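Local coordinates for cystathionine beta-lyase family protein, YNBB B.subtilis ortholog (Clostridium acetobutylicum, PDB 3HVY), which is a putative PLP-dependent lyase of the cystathionine beta-lyase and methionine gamma-lyase type, involved in aluminium resistance, at the interface of chains A and B. Residues are numbered along the deposited sequence; one frame, centred on the assembly and turned at random. Chains: chain A/B, Cystathionine beta-lyase family protein, YNBB B.subtilis ortholog.

Contact 1: the interface of chains A and B. Residues chain A 110, 132-133, 142-144, 270; chain B 269, 272-274.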
loop_
_atom_site.group_PDB
_atom_site.type_symbol
_atom_site.label_atom_id
_atom_site.label_comp_id
_atom_site.label_asym_id
_atom_site.label_seq_id
_atom_site.Cartn_x
_atom_site.Cartn_y
_atom_site.Cartn_z
ATOM N N PHE A 110 -3.737 -4.294 31.276
ATOM C CA PHE A 110 -2.413 -4.036 31.789
ATOM C C PHE A 110 -2.247 -2.575 32.113
ATOM O O PHE A 110 -1.727 -2.217 33.174
ATOM C CB PHE A 110 -1.340 -4.450 30.786
ATOM C CG PHE A 110 -0.831 -5.844 30.944
ATOM C CD1 PHE A 110 0.088 -6.144 31.938
ATOM C CD2 PHE A 110 -1.213 -6.840 30.071
ATOM C CE1 PHE A 110 0.591 -7.418 32.074
ATOM C CE2 PHE A 110 -0.699 -8.134 30.199
ATOM C CZ PHE A 110 0.206 -8.413 31.199
ATOM N N ASP A 132 -3.596 -16.370 29.517
ATOM C CA ASP A 132 -2.160 -15.996 29.690
ATOM C C ASP A 132 -1.964 -14.536 30.080
ATOM O O ASP A 132 -1.018 -14.186 30.779
ATOM C CB ASP A 132 -1.371 -16.292 28.409
ATOM C CG ASP A 132 -0.966 -17.758 28.293
ATOM O OD1 ASP A 132 -0.980 -18.450 29.329
ATOM O OD2 ASP A 132 -0.603 -18.202 27.173
ATOM N N ILE A 133 -2.838 -13.675 29.592
ATOM C CA ILE A 133 -2.838 -12.276 30.021
ATOM C C ILE A 133 -3.021 -12.201 31.536
ATOM O O ILE A 133 -2.301 -11.496 32.202
ATOM C CB ILE A 133 -3.930 -11.512 29.323
ATOM C CG1 ILE A 133 -3.528 -11.286 27.877
ATOM C CG2 ILE A 133 -4.213 -10.182 29.990
ATOM C CD1 ILE A 133 -4.650 -10.803 27.030
ATOM N N VAL A 142 5.206 -15.785 30.893
ATOM C CA VAL A 142 4.666 -15.126 29.698
ATOM C C VAL A 142 4.387 -13.644 29.862
ATOM O O VAL A 142 3.796 -13.024 28.969
ATOM C CB VAL A 142 3.386 -15.844 29.226
ATOM C CG1 VAL A 142 3.736 -17.260 28.679
ATOM C CG2 VAL A 142 2.339 -15.928 30.351
ATOM N N GLY A 143 4.860 -13.081 30.972
ATOM C CA GLY A 143 4.667 -11.670 31.299
ATOM C C GLY A 143 3.237 -11.345 31.693
ATOM O O GLY A 143 2.740 -10.266 31.400
ATOM N N SER A 144 2.557 -12.291 32.341
ATOM C CA SER A 144 1.144 -12.131 32.647
ATOM C C SER A 144 0.929 -11.104 33.768
ATOM O O SER A 144 1.870 -10.724 34.481
ATOM C CB SER A 144 0.591 -13.465 33.128
ATOM O OG SER A 144 1.049 -13.728 34.437
ATOM N N ARG A 270 0.877 1.136 27.506
ATOM C CA ARG A 270 1.135 -0.286 27.367
ATOM C C ARG A 270 1.241 -0.697 25.906
ATOM O O ARG A 270 2.054 -1.563 25.564
ATOM C CB ARG A 270 0.047 -1.088 28.085
ATOM C CG ARG A 270 -0.006 -2.557 27.702
ATOM C CD ARG A 270 1.218 -3.408 28.135
ATOM N NE ARG A 270 1.182 -4.682 27.408
ATOM C CZ ARG A 270 1.689 -5.805 27.868
ATOM N NH1 ARG A 270 2.360 -5.826 29.018
ATOM N NH2 ARG A 270 1.600 -6.898 27.128
ATOM N N PHE B 269 6.036 -10.642 24.260
ATOM C CA PHE B 269 4.820 -10.622 25.060
ATOM C C PHE B 269 4.434 -9.232 25.540
ATOM O O PHE B 269 3.281 -8.984 25.837
ATOM C CB PHE B 269 4.920 -11.596 26.251
ATOM C CG PHE B 269 5.100 -13.024 25.846
ATOM C CD1 PHE B 269 4.334 -13.574 24.836
ATOM C CD2 PHE B 269 5.992 -13.839 26.523
ATOM C CE1 PHE B 269 4.500 -14.923 24.449
ATOM C CE2 PHE B 269 6.160 -15.184 26.167
ATOM C CZ PHE B 269 5.416 -15.727 25.118
ATOM N N THR B 272 3.047 -7.387 22.097
ATOM C CA THR B 272 1.652 -7.732 21.911
ATOM C C THR B 272 1.103 -8.082 23.270
ATOM O O THR B 272 0.961 -7.196 24.135
ATOM C CB THR B 272 1.431 -8.842 20.855
ATOM O OG1 THR B 272 2.042 -10.049 21.275
ATOM C CG2 THR B 272 2.037 -8.429 19.493
ATOM N N VAL B 273 0.811 -9.355 23.507
ATOM C CA VAL B 273 0.315 -9.769 24.799
ATOM C C VAL B 273 0.802 -11.167 25.111
ATOM O O VAL B 273 1.217 -11.924 24.204
ATOM C CB VAL B 273 -1.259 -9.745 24.888
ATOM C CG1 VAL B 273 -1.778 -8.320 25.040
ATOM C CG2 VAL B 273 -1.887 -10.453 23.702
ATOM N N PRO B 274 0.821 -11.506 26.396
ATOM C CA PRO B 274 1.115 -12.857 26.815
ATOM C C PRO B 274 0.336 -13.887 26.013
ATOM O O PRO B 274 -0.823 -13.681 25.707
ATOM C CB PRO B 274 0.638 -12.854 28.253
ATOM C CG PRO B 274 0.956 -11.453 28.712
ATOM C CD PRO B 274 0.671 -10.593 27.551
HETATM O O HOH W 1 0.832 -4.329 24.285
#
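B:Pro274 pushes its ring into chain A, between A:Val142, A:Gly143, A:Ile133 and the tip of A:Phe110. It buries 83 Å² there, more than any other residue of the patch. Its CB lies 3.3 Å from the backbone O of A:Asp132, and its CG lies 3.4 Å from the backbone O of A:Gly143. The ring thus touches peptide oxygens as well as carbon. A:Phe110 meets the proline tip to tip, with CE2 3.9 Å from the proline CD.

A:Val142 is the main surface on the chain A side. It crosses the ring of B:Phe269 at a slant and sits over one face, toward the rim. The CA of A:Val142 is 3.7 Å from CD2 of that ring. CG1 of A:Val142 is anti to the carbonyl carbon (chi1 -68°) and comes near CE2 of the same phenylalanine, while CG2 turns to B:Pro274. CG1 and CD1 of A:Ile133 meet CB of B:Val273 at an oblique angle.

The polar part belongs to A:Arg270. Its chain bends at chi2 (67°), and its guanidinium lies flat on the ring of A:Phe110. NH2 donates a hydrogen bond of 3.1 Å to the backbone O of B:Thr272, which lies close to the guanidinium plane. Water 1 bridges NE of A:Arg270 to the same carbonyl oxygen, at 2.9 Å from O of B:Thr272. That oxygen is therefore held from two sources.

On chain B, helix 261-271 and the loop after it supply the contact. They meet helices 101-111 and 131-134, loop 142-144 and the end of helix 261-271 of chain A.

Contact 2: the interface of chains A and B. Residues chain A 269-274; chain B 103, 107, 110, 270.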
loop_
_atom_site.group_PDB
_atom_site.type_symbol
_atom_site.label_atom_id
_atom_site.label_comp_id
_atom_site.label_asym_id
_atom_site.label_seq_id
_atom_site.Cartn_x
_atom_site.Cartn_y
_atom_site.Cartn_z
ATOM N N PHE A 269 0.051 3.694 26.990
ATOM C CA PHE A 269 1.427 3.498 27.475
ATOM C C PHE A 269 1.853 2.034 27.474
ATOM O O PHE A 269 3.052 1.728 27.447
ATOM C CB PHE A 269 1.637 4.119 28.865
ATOM C CG PHE A 269 1.400 5.612 28.909
ATOM C CD1 PHE A 269 1.880 6.448 27.891
ATOM C CD2 PHE A 269 0.743 6.188 29.983
ATOM C CE1 PHE A 269 1.642 7.824 27.927
ATOM C CE2 PHE A 269 0.524 7.561 30.027
ATOM C CZ PHE A 269 0.985 8.372 29.000
ATOM N N ARG A 270 0.877 1.136 27.506
ATOM C CA ARG A 270 1.135 -0.286 27.367
ATOM C C ARG A 270 1.241 -0.697 25.906
ATOM O O ARG A 270 2.054 -1.563 25.564
ATOM C CB ARG A 270 0.047 -1.088 28.085
ATOM C CG ARG A 270 -0.006 -2.557 27.702
ATOM C CD ARG A 270 1.218 -3.408 28.135
ATOM N NE ARG A 270 1.182 -4.682 27.408
ATOM C CZ ARG A 270 1.689 -5.805 27.868
ATOM N NH1 ARG A 270 2.360 -5.826 29.018
ATOM N NH2 ARG A 270 1.600 -6.898 27.128
ATOM N N VAL A 271 0.436 -0.078 25.043
ATOM C CA VAL A 271 0.466 -0.371 23.633
ATOM C C VAL A 271 1.764 0.078 23.016
ATOM O O VAL A 271 2.309 -0.636 22.232
ATOM C CB VAL A 271 -0.712 0.230 22.865
ATOM C CG1 VAL A 271 -0.564 -0.095 21.374
ATOM C CG2 VAL A 271 -2.019 -0.334 23.394
ATOM N N THR A 272 2.287 1.253 23.374
ATOM C CA THR A 272 3.632 1.627 22.926
ATOM C C THR A 272 4.518 1.620 24.153
ATOM O O THR A 272 4.828 0.554 24.721
ATOM C CB THR A 272 3.613 2.990 22.139
ATOM O OG1 THR A 272 3.185 4.071 23.002
ATOM C CG2 THR A 272 2.681 2.905 21.003
ATOM N N VAL A 273 4.889 2.793 24.643
ATOM C CA VAL A 273 5.706 2.868 25.849
ATOM C C VAL A 273 5.363 4.109 26.648
ATOM O O VAL A 273 4.786 5.069 26.118
ATOM C CB VAL A 273 7.238 2.847 25.543
ATOM C CG1 VAL A 273 7.721 1.420 25.298
ATOM C CG2 VAL A 273 7.563 3.772 24.363
ATOM N N PRO A 274 5.649 4.070 27.946
ATOM C CA PRO A 274 5.465 5.274 28.774
ATOM C C PRO A 274 6.107 6.497 28.129
ATOM O O PRO A 274 7.185 6.385 27.550
ATOM C CB PRO A 274 6.183 4.925 30.056
ATOM C CG PRO A 274 6.093 3.441 30.139
ATOM C CD PRO A 274 6.123 2.929 28.731
ATOM N N HIS B 103 10.300 2.541 21.552
ATOM C CA HIS B 103 9.328 1.475 21.721
ATOM C C HIS B 103 10.067 0.118 21.778
ATOM O O HIS B 103 9.817 -0.658 22.685
ATOM C CB HIS B 103 8.324 1.511 20.573
ATOM C CG HIS B 103 7.180 0.566 20.718
ATOM N ND1 HIS B 103 6.096 0.609 19.880
ATOM C CD2 HIS B 103 6.915 -0.408 21.627
ATOM C CE1 HIS B 103 5.246 -0.350 20.212
ATOM N NE2 HIS B 103 5.714 -0.973 21.278
ATOM N N ALA B 107 10.296 -2.249 25.065
ATOM C CA ALA B 107 9.769 -3.606 25.074
ATOM C C ALA B 107 10.798 -4.631 25.577
ATOM O O ALA B 107 10.436 -5.571 26.319
ATOM C CB ALA B 107 9.227 -4.006 23.695
ATOM N N PHE B 110 11.002 -3.936 29.535
ATOM C CA PHE B 110 9.801 -4.399 30.246
ATOM C C PHE B 110 9.717 -5.889 30.164
ATOM O O PHE B 110 9.458 -6.560 31.163
ATOM C CB PHE B 110 8.491 -3.795 29.672
ATOM C CG PHE B 110 8.057 -2.481 30.322
ATOM C CD1 PHE B 110 7.397 -2.475 31.543
ATOM C CD2 PHE B 110 8.309 -1.270 29.695
ATOM C CE1 PHE B 110 7.030 -1.296 32.132
ATOM C CE2 PHE B 110 7.945 -0.083 30.277
ATOM C CZ PHE B 110 7.299 -0.096 31.490
ATOM N N ARG B 270 5.431 -8.366 25.673
ATOM C CA ARG B 270 5.216 -6.965 25.967
ATOM C C ARG B 270 4.779 -6.182 24.735
ATOM O O ARG B 270 3.987 -5.289 24.856
ATOM C CB ARG B 270 6.498 -6.344 26.525
ATOM C CG ARG B 270 6.478 -4.856 26.498
ATOM C CD ARG B 270 5.442 -4.206 27.467
ATOM N NE ARG B 270 5.253 -2.796 27.102
ATOM C CZ ARG B 270 4.888 -1.854 27.952
ATOM N NH1 ARG B 270 4.611 -2.152 29.207
ATOM N NH2 ARG B 270 4.786 -0.613 27.544
HETATM O O HOH W 2 4.699 -2.296 23.980
#
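The guanidinium of B:Arg270 is layered between two groups. CD of A:Arg270 lies 3.7 Å above one face, toward the rim. The ring of B:Phe110, from its own chain, covers the opposite face, with NH1 of the arginine over the ring centre. At the edge, in the guanidinium plane, is the backbone O of A:Thr272. NH2 of B:Arg270 donates to it at 3.1 Å, with an angle of 160° at the hydrogen. The donor is tilted from the carbonyl plane. On the guanidinium of A:Arg270, the backbone O of B:Arg270 lies 3.5 Å above one face, toward the rim.

The two Arg270 side chains slide past each other in opposite directions, their guanidinium planes 42° apart. Their NH1 atoms are 4.3 Å apart, so the like charges would be expected to repel. The nearby backbone oxygens may offset this.

The imidazole of B:His103 is another flat group. CA of A:Thr272 lies over one face, 3.8 Å from the ring centroid, in a CH-pi contact. CG of the histidine is anti to the backbone N (chi1 -173°), which carries the ring out to the threonine. The branches of A:Val273 pack nearer the histidine backbone, with CG2 3.9 Å from its CA.

Water 2 ties these groups together. It contacts the backbone O atoms of A:Arg270 and B:Arg270, as well as NE of B:Arg270. NE2 of B:His103 reaches the same water at 3.2 Å, and O of A:Thr272 is 2.9 Å from it.

Contact 1 and contact 2 lie side by side in the A/B interface, with the centres of their C-alpha atoms about 11 Å apart. A:Arg270 belongs to both. The interface is two-fold symmetric, and the two patches are in part symmetry counterparts: segment 269-274 of each chain faces helix 101-111 of the other. The paired Arg270 residues join the two halves. Each chain therefore gives and receives the same loop. Such a reciprocal arrangement would suit a stable dimer within the deposited tetramer, although the structure alone does not show which assembly forms in solution.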